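Local coordinates for aminotransferase (Paracoccus denitrificans, PDB 4GRX), which is a class III omega-aminotransferase that carries pyridoxal phosphate and probably transfers amino groups from amine donors to carbonyl acceptors, at residues A[110-122]-A[280-293]. Numbering follows the deposited sequence.
With NA (sodium ion), chain E.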
loop_
_atom_site.group_PDB
_atom_site.type_symbol
_atom_site.label_atom_id
_atom_site.label_comp_id
_atom_site.label_asym_id
_atom_site.label_seq_id
_atom_site.Cartn_x
_atom_site.Cartn_y
_atom_site.Cartn_z
ATOM N N GLU A 110 -0.261 5.128 -20.927
ATOM C CA GLU A 110 -0.542 4.970 -22.347
ATOM C C GLU A 110 -0.567 3.500 -22.750
ATOM O O GLU A 110 -1.511 3.036 -23.394
ATOM C CB GLU A 110 0.511 5.720 -23.146
ATOM C CG GLU A 110 0.195 5.872 -24.621
ATOM C CD GLU A 110 1.001 6.990 -25.260
ATOM O OE1 GLU A 110 2.191 7.132 -24.908
ATOM O OE2 GLU A 110 0.451 7.729 -26.113
ATOM N N LYS A 111 0.468 2.770 -22.338
ATOM C CA LYS A 111 0.568 1.343 -22.625
ATOM C C LYS A 111 -0.608 0.562 -22.039
ATOM O O LYS A 111 -1.234 -0.248 -22.739
ATOM C CB LYS A 111 1.909 0.786 -22.128
ATOM C CG LYS A 111 2.127 -0.708 -22.358
ATOM C CD LYS A 111 1.857 -1.188 -23.788
ATOM C CE LYS A 111 2.733 -0.511 -24.837
ATOM N NZ LYS A 111 2.957 -1.363 -26.042
ATOM N N LEU A 112 -0.908 0.832 -20.768
ATOM C CA LEU A 112 -1.979 0.147 -20.050
ATOM C C LEU A 112 -3.382 0.319 -20.637
ATOM O O LEU A 112 -4.133 -0.655 -20.723
ATOM C CB LEU A 112 -1.983 0.535 -18.563
ATOM C CG LEU A 112 -1.057 -0.250 -17.630
ATOM C CD1 LEU A 112 -1.090 0.344 -16.227
ATOM C CD2 LEU A 112 -1.415 -1.734 -17.595
ATOM N N VAL A 113 -3.752 1.542 -21.024
ATOM C CA VAL A 113 -5.063 1.765 -21.630
ATOM C C VAL A 113 -5.121 0.963 -22.919
ATOM O O VAL A 113 -6.137 0.349 -23.245
ATOM C CB VAL A 113 -5.356 3.265 -21.861
ATOM C CG1 VAL A 113 -6.423 3.481 -22.933
ATOM C CG2 VAL A 113 -5.766 3.915 -20.545
ATOM N N GLU A 114 -3.997 0.924 -23.620
ATOM C CA GLU A 114 -3.921 0.200 -24.872
ATOM C C GLU A 114 -4.181 -1.322 -24.719
ATOM O O GLU A 114 -5.097 -1.864 -25.369
ATOM C CB GLU A 114 -2.588 0.479 -25.538
ATOM C CG GLU A 114 -2.521 -0.042 -26.944
ATOM C CD GLU A 114 -1.149 -0.552 -27.301
ATOM O OE1 GLU A 114 -1.063 -1.255 -28.330
ATOM O OE2 GLU A 114 -0.169 -0.262 -26.570
ATOM N N VAL A 115 -3.405 -1.989 -23.854
ATOM C CA VAL A 115 -3.570 -3.437 -23.595
ATOM C C VAL A 115 -4.889 -3.774 -22.890
ATOM O O VAL A 115 -5.306 -4.932 -22.856
ATOM C CB VAL A 115 -2.400 -4.041 -22.774
ATOM C CG1 VAL A 115 -1.071 -3.847 -23.490
ATOM C CG2 VAL A 115 -2.340 -3.457 -21.367
ATOM N N SER A 116 -5.523 -2.755 -22.317
ATOM C CA SER A 116 -6.795 -2.917 -21.641
ATOM C C SER A 116 -7.838 -3.150 -22.714
ATOM O O SER A 116 -7.612 -2.792 -23.865
ATOM C CB SER A 116 -7.133 -1.665 -20.816
ATOM O OG SER A 116 -8.022 -0.792 -21.501
ATOM N N PRO A 117 -8.977 -3.755 -22.353
ATOM C CA PRO A 117 -10.073 -3.899 -23.313
ATOM C C PRO A 117 -10.789 -2.589 -23.675
ATOM O O PRO A 117 -11.552 -2.566 -24.637
ATOM C CB PRO A 117 -11.042 -4.850 -22.602
ATOM C CG PRO A 117 -10.710 -4.727 -21.138
ATOM C CD PRO A 117 -9.237 -4.487 -21.098
ATOM N N PHE A 118 -10.547 -1.515 -22.929
ATOM C CA PHE A 118 -11.251 -0.241 -23.158
ATOM C C PHE A 118 -10.672 0.542 -24.341
ATOM O O PHE A 118 -9.456 0.482 -24.586
ATOM C CB PHE A 118 -11.195 0.641 -21.901
ATOM C CG PHE A 118 -11.534 -0.078 -20.614
ATOM C CD1 PHE A 118 -12.743 -0.758 -20.469
ATOM C CD2 PHE A 118 -10.654 -0.044 -19.541
ATOM C CE1 PHE A 118 -13.059 -1.405 -19.293
ATOM C CE2 PHE A 118 -10.964 -0.688 -18.354
ATOM C CZ PHE A 118 -12.172 -1.369 -18.230
ATOM N N ASP A 119 -11.514 1.288 -25.061
ATOM C CA ASP A 119 -10.999 2.131 -26.166
ATOM C C ASP A 119 -10.169 3.332 -25.719
ATOM O O ASP A 119 -9.203 3.701 -26.378
ATOM C CB ASP A 119 -12.112 2.581 -27.123
ATOM C CG ASP A 119 -12.415 1.542 -28.189
ATOM O OD1 ASP A 119 -12.000 0.370 -28.017
ATOM O OD2 ASP A 119 -13.066 1.893 -29.199
ATOM N N ASN A 120 -10.572 3.944 -24.612
ATOM C CA ASN A 120 -9.797 4.994 -23.961
ATOM C C ASN A 120 -10.081 4.912 -22.467
ATOM O O ASN A 120 -10.958 4.150 -22.047
ATOM C CB ASN A 120 -10.165 6.374 -24.513
ATOM C CG ASN A 120 -11.619 6.714 -24.285
ATOM O OD1 ASN A 120 -12.021 7.055 -23.174
ATOM N ND2 ASN A 120 -12.424 6.608 -25.333
ATOM N N GLY A 121 -9.350 5.680 -21.667
ATOM C CA GLY A 121 -9.554 5.643 -20.235
ATOM C C GLY A 121 -8.536 6.414 -19.434
ATOM O O GLY A 121 -7.767 7.186 -19.979
ATOM N N ARG A 122 -8.548 6.206 -18.123
ATOM C CA ARG A 122 -7.589 6.851 -17.224
ATOM C C ARG A 122 -7.032 5.862 -16.191
ATOM O O ARG A 122 -7.653 4.846 -15.867
ATOM C CB ARG A 122 -8.198 8.099 -16.546
ATOM C CG ARG A 122 -8.475 9.271 -17.484
ATOM C CD ARG A 122 -8.607 10.591 -16.728
ATOM N NE ARG A 122 -9.183 11.657 -17.549
ATOM C CZ ARG A 122 -8.476 12.490 -18.317
ATOM N NH1 ARG A 122 -7.155 12.390 -18.374
ATOM N NH2 ARG A 122 -9.084 13.432 -19.033
ATOM N N THR A 280 -5.129 -11.963 -21.927
ATOM C CA THR A 280 -4.561 -10.776 -21.295
ATOM C C THR A 280 -5.364 -10.384 -20.046
ATOM O O THR A 280 -4.832 -9.782 -19.109
ATOM C CB THR A 280 -4.496 -9.603 -22.281
ATOM O OG1 THR A 280 -3.888 -10.050 -23.495
ATOM C CG2 THR A 280 -3.696 -8.426 -21.712
ATOM N N TRP A 281 -6.646 -10.740 -20.038
ATOM C CA TRP A 281 -7.525 -10.416 -18.935
ATOM C C TRP A 281 -8.481 -11.524 -18.737
ATOM O O TRP A 281 -8.899 -12.169 -19.701
ATOM C CB TRP A 281 -8.307 -9.135 -19.217
ATOM C CG TRP A 281 -7.424 -7.960 -19.521
ATOM C CD1 TRP A 281 -7.213 -7.353 -20.757
ATOM C CD2 TRP A 281 -6.576 -7.219 -18.582
ATOM N NE1 TRP A 281 -6.330 -6.308 -20.646
ATOM C CE2 TRP A 281 -5.904 -6.176 -19.371
ATOM C CE3 TRP A 281 -6.311 -7.311 -17.220
ATOM C CZ2 TRP A 281 -5.009 -5.284 -18.800
ATOM C CZ3 TRP A 281 -5.412 -6.396 -16.657
ATOM C CH2 TRP A 281 -4.781 -5.409 -17.430
ATOM N N GLY A 282 -8.858 -11.732 -17.476
ATOM C CA GLY A 282 -9.915 -12.671 -17.127
ATOM C C GLY A 282 -11.251 -12.333 -17.769
ATOM O O GLY A 282 -11.993 -13.236 -18.172
ATOM N N CYS A 283 -11.552 -11.041 -17.887
ATOM C CA CYS A 283 -12.782 -10.607 -18.535
ATOM C C CYS A 283 -12.786 -10.842 -20.060
ATOM O O CYS A 283 -13.847 -10.954 -20.676
ATOM C CB CYS A 283 -13.113 -9.157 -18.176
ATOM S SG CYS A 283 -11.837 -7.953 -18.596
ATOM N N LEU A 284 -11.613 -10.931 -20.672
ATOM C CA LEU A 284 -11.545 -11.452 -22.029
ATOM C C LEU A 284 -11.946 -12.927 -22.034
ATOM O O LEU A 284 -12.815 -13.315 -22.807
ATOM C CB LEU A 284 -10.160 -11.248 -22.664
ATOM C CG LEU A 284 -9.740 -9.791 -22.917
ATOM C CD1 LEU A 284 -8.290 -9.688 -23.378
ATOM C CD2 LEU A 284 -10.671 -9.064 -23.879
ATOM N N THR A 285 -11.351 -13.727 -21.143
ATOM C CA THR A 285 -11.569 -15.185 -21.111
ATOM C C THR A 285 -13.034 -15.554 -20.888
ATOM O O THR A 285 -13.537 -16.501 -21.481
ATOM C CB THR A 285 -10.686 -15.879 -20.043
ATOM O OG1 THR A 285 -9.302 -15.637 -20.341
ATOM C CG2 THR A 285 -10.927 -17.395 -20.008
ATOM N N TYR A 286 -13.707 -14.784 -20.039
ATOM C CA TYR A 286 -15.092 -15.025 -19.696
ATOM C C TYR A 286 -16.035 -14.062 -20.390
ATOM O O TYR A 286 -17.227 -14.029 -20.083
ATOM C CB TYR A 286 -15.264 -15.028 -18.165
ATOM C CG TYR A 286 -14.620 -16.255 -17.560
ATOM C CD1 TYR A 286 -15.268 -17.496 -17.594
ATOM C CD2 TYR A 286 -13.345 -16.195 -17.014
ATOM C CE1 TYR A 286 -14.676 -18.634 -17.078
ATOM C CE2 TYR A 286 -12.741 -17.332 -16.500
ATOM C CZ TYR A 286 -13.410 -18.546 -16.540
ATOM O OH TYR A 286 -12.806 -19.671 -16.033
ATOM N N ASP A 287 -15.492 -13.276 -21.321
ATOM C CA ASP A 287 -16.282 -12.500 -22.295
ATOM C C ASP A 287 -17.296 -11.507 -21.684
ATOM O O ASP A 287 -18.487 -11.579 -21.975
ATOM C CB ASP A 287 -16.986 -13.462 -23.275
ATOM C CG ASP A 287 -17.284 -12.824 -24.638
ATOM O OD1 ASP A 287 -16.348 -12.278 -25.276
ATOM O OD2 ASP A 287 -18.453 -12.896 -25.093
ATOM N N PHE A 288 -16.825 -10.606 -20.820
ATOM C CA PHE A 288 -17.650 -9.490 -20.328
ATOM C C PHE A 288 -16.844 -8.197 -20.338
ATOM O O PHE A 288 -15.619 -8.244 -20.285
ATOM C CB PHE A 288 -18.246 -9.767 -18.930
ATOM C CG PHE A 288 -17.233 -9.793 -17.816
ATOM C CD1 PHE A 288 -16.664 -10.989 -17.406
ATOM C CD2 PHE A 288 -16.852 -8.619 -17.173
ATOM C CE1 PHE A 288 -15.739 -11.017 -16.377
ATOM C CE2 PHE A 288 -15.924 -8.639 -16.153
ATOM C CZ PHE A 288 -15.372 -9.842 -15.750
ATOM N N MET A 289 -17.546 -7.060 -20.415
ATOM C CA MET A 289 -16.942 -5.722 -20.362
ATOM C C MET A 289 -17.159 -5.056 -18.989
ATOM O O MET A 289 -18.292 -4.752 -18.622
ATOM C CB MET A 289 -17.501 -4.826 -21.479
ATOM C CG MET A 289 -16.767 -3.494 -21.640
ATOM S SD MET A 289 -15.010 -3.656 -22.081
ATOM C CE MET A 289 -15.092 -3.984 -23.843
ATOM N N PRO A 290 -16.071 -4.842 -18.221
ATOM C CA PRO A 290 -16.221 -4.180 -16.931
ATOM C C PRO A 290 -16.208 -2.685 -17.130
ATOM O O PRO A 290 -15.859 -2.221 -18.210
ATOM C CB PRO A 290 -14.974 -4.619 -16.169
ATOM C CG PRO A 290 -13.945 -4.765 -17.236
ATOM C CD PRO A 290 -14.674 -5.260 -18.462
ATOM N N ASP A 291 -16.609 -1.952 -16.102
ATOM C CA ASP A 291 -16.546 -0.516 -16.106
ATOM C C ASP A 291 -15.158 -0.043 -15.671
ATOM O O ASP A 291 -14.767 1.079 -15.962
ATOM C CB ASP A 291 -17.616 0.045 -15.184
ATOM C CG ASP A 291 -19.015 -0.363 -15.597
ATOM O OD1 ASP A 291 -19.363 -0.126 -16.776
ATOM O OD2 ASP A 291 -19.781 -0.892 -14.742
ATOM N N ALA A 292 -14.423 -0.896 -14.967
ATOM C CA ALA A 292 -13.044 -0.600 -14.566
ATOM C C ALA A 292 -12.255 -1.879 -14.275
ATOM O O ALA A 292 -12.839 -2.959 -14.144
ATOM C CB ALA A 292 -13.016 0.326 -13.361
ATOM N N ILE A 293 -10.933 -1.751 -14.183
ATOM C CA ILE A 293 -10.060 -2.890 -13.928
ATOM C C ILE A 293 -9.046 -2.581 -12.829
ATOM O O ILE A 293 -8.439 -1.508 -12.813
ATOM C CB ILE A 293 -9.354 -3.333 -15.228
ATOM C CG1 ILE A 293 -10.327 -4.157 -16.066
ATOM C CG2 ILE A 293 -8.080 -4.127 -14.947
ATOM C CD1 ILE A 293 -9.837 -4.482 -17.460
HETATM NA NA NA E . -7.522 -0.580 -25.038
HETATM O O HOH W 1 -7.955 -2.184 -26.527
#
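V115, S116 and P117, where helix 103-115 runs out into a loop, lie opposite T280, W281 and M289, their CA atoms 7.7 to 8.0 Å apart across the contact. One side-chain-to-backbone hydrogen bond crosses the contact: W281 NE1 donates to V115 O over 2.8 Å, nearly straight at 169°. The carbonyl oxygen lies almost in the indole plane, whereas the donor stands 35° off the carbonyl plane. With CG of W281 anti to its own carbonyl carbon (chi1 -56°), the N-H edge of the indole meets the helix end. P117 sets its CD over one indole face, 3.5 Å from W281 CD1, and its CD and CG pack against I293 CD1, CD at 3.7 Å. The F118 ring lodges between M289, P290 and I293: its edge atom CE1 faces P290 O, CZ packs against P290 CG at 4.0 Å, and M289 SD makes an oblique Met-aromatic contact. M289, bent at both chi2 and chi3, also brings its CE to P117 O. P313 of helix 313-324 also touches F118. The end of helix 103-115 and the loop after it bind a sodium ion through the carbonyl oxygens of V113, E114, S116 and F118 and one water, with F118 O at 2.2 Å. S116 OG donates to V113 O and accepts from F118 N in an ST turn that ties the loop back to the helix. An alanine in place of W281 would probably leave V115 O without its indole donor and strip P117 of the ring it packs on. Sodium thus gathers carbonyls from the helix end and the loop, while the side chains of P117 and F118 carry the apolar packing that joins them to W281 and strand 292-295 in the large, cofactor-binding domain of this fold type I aminotransferase.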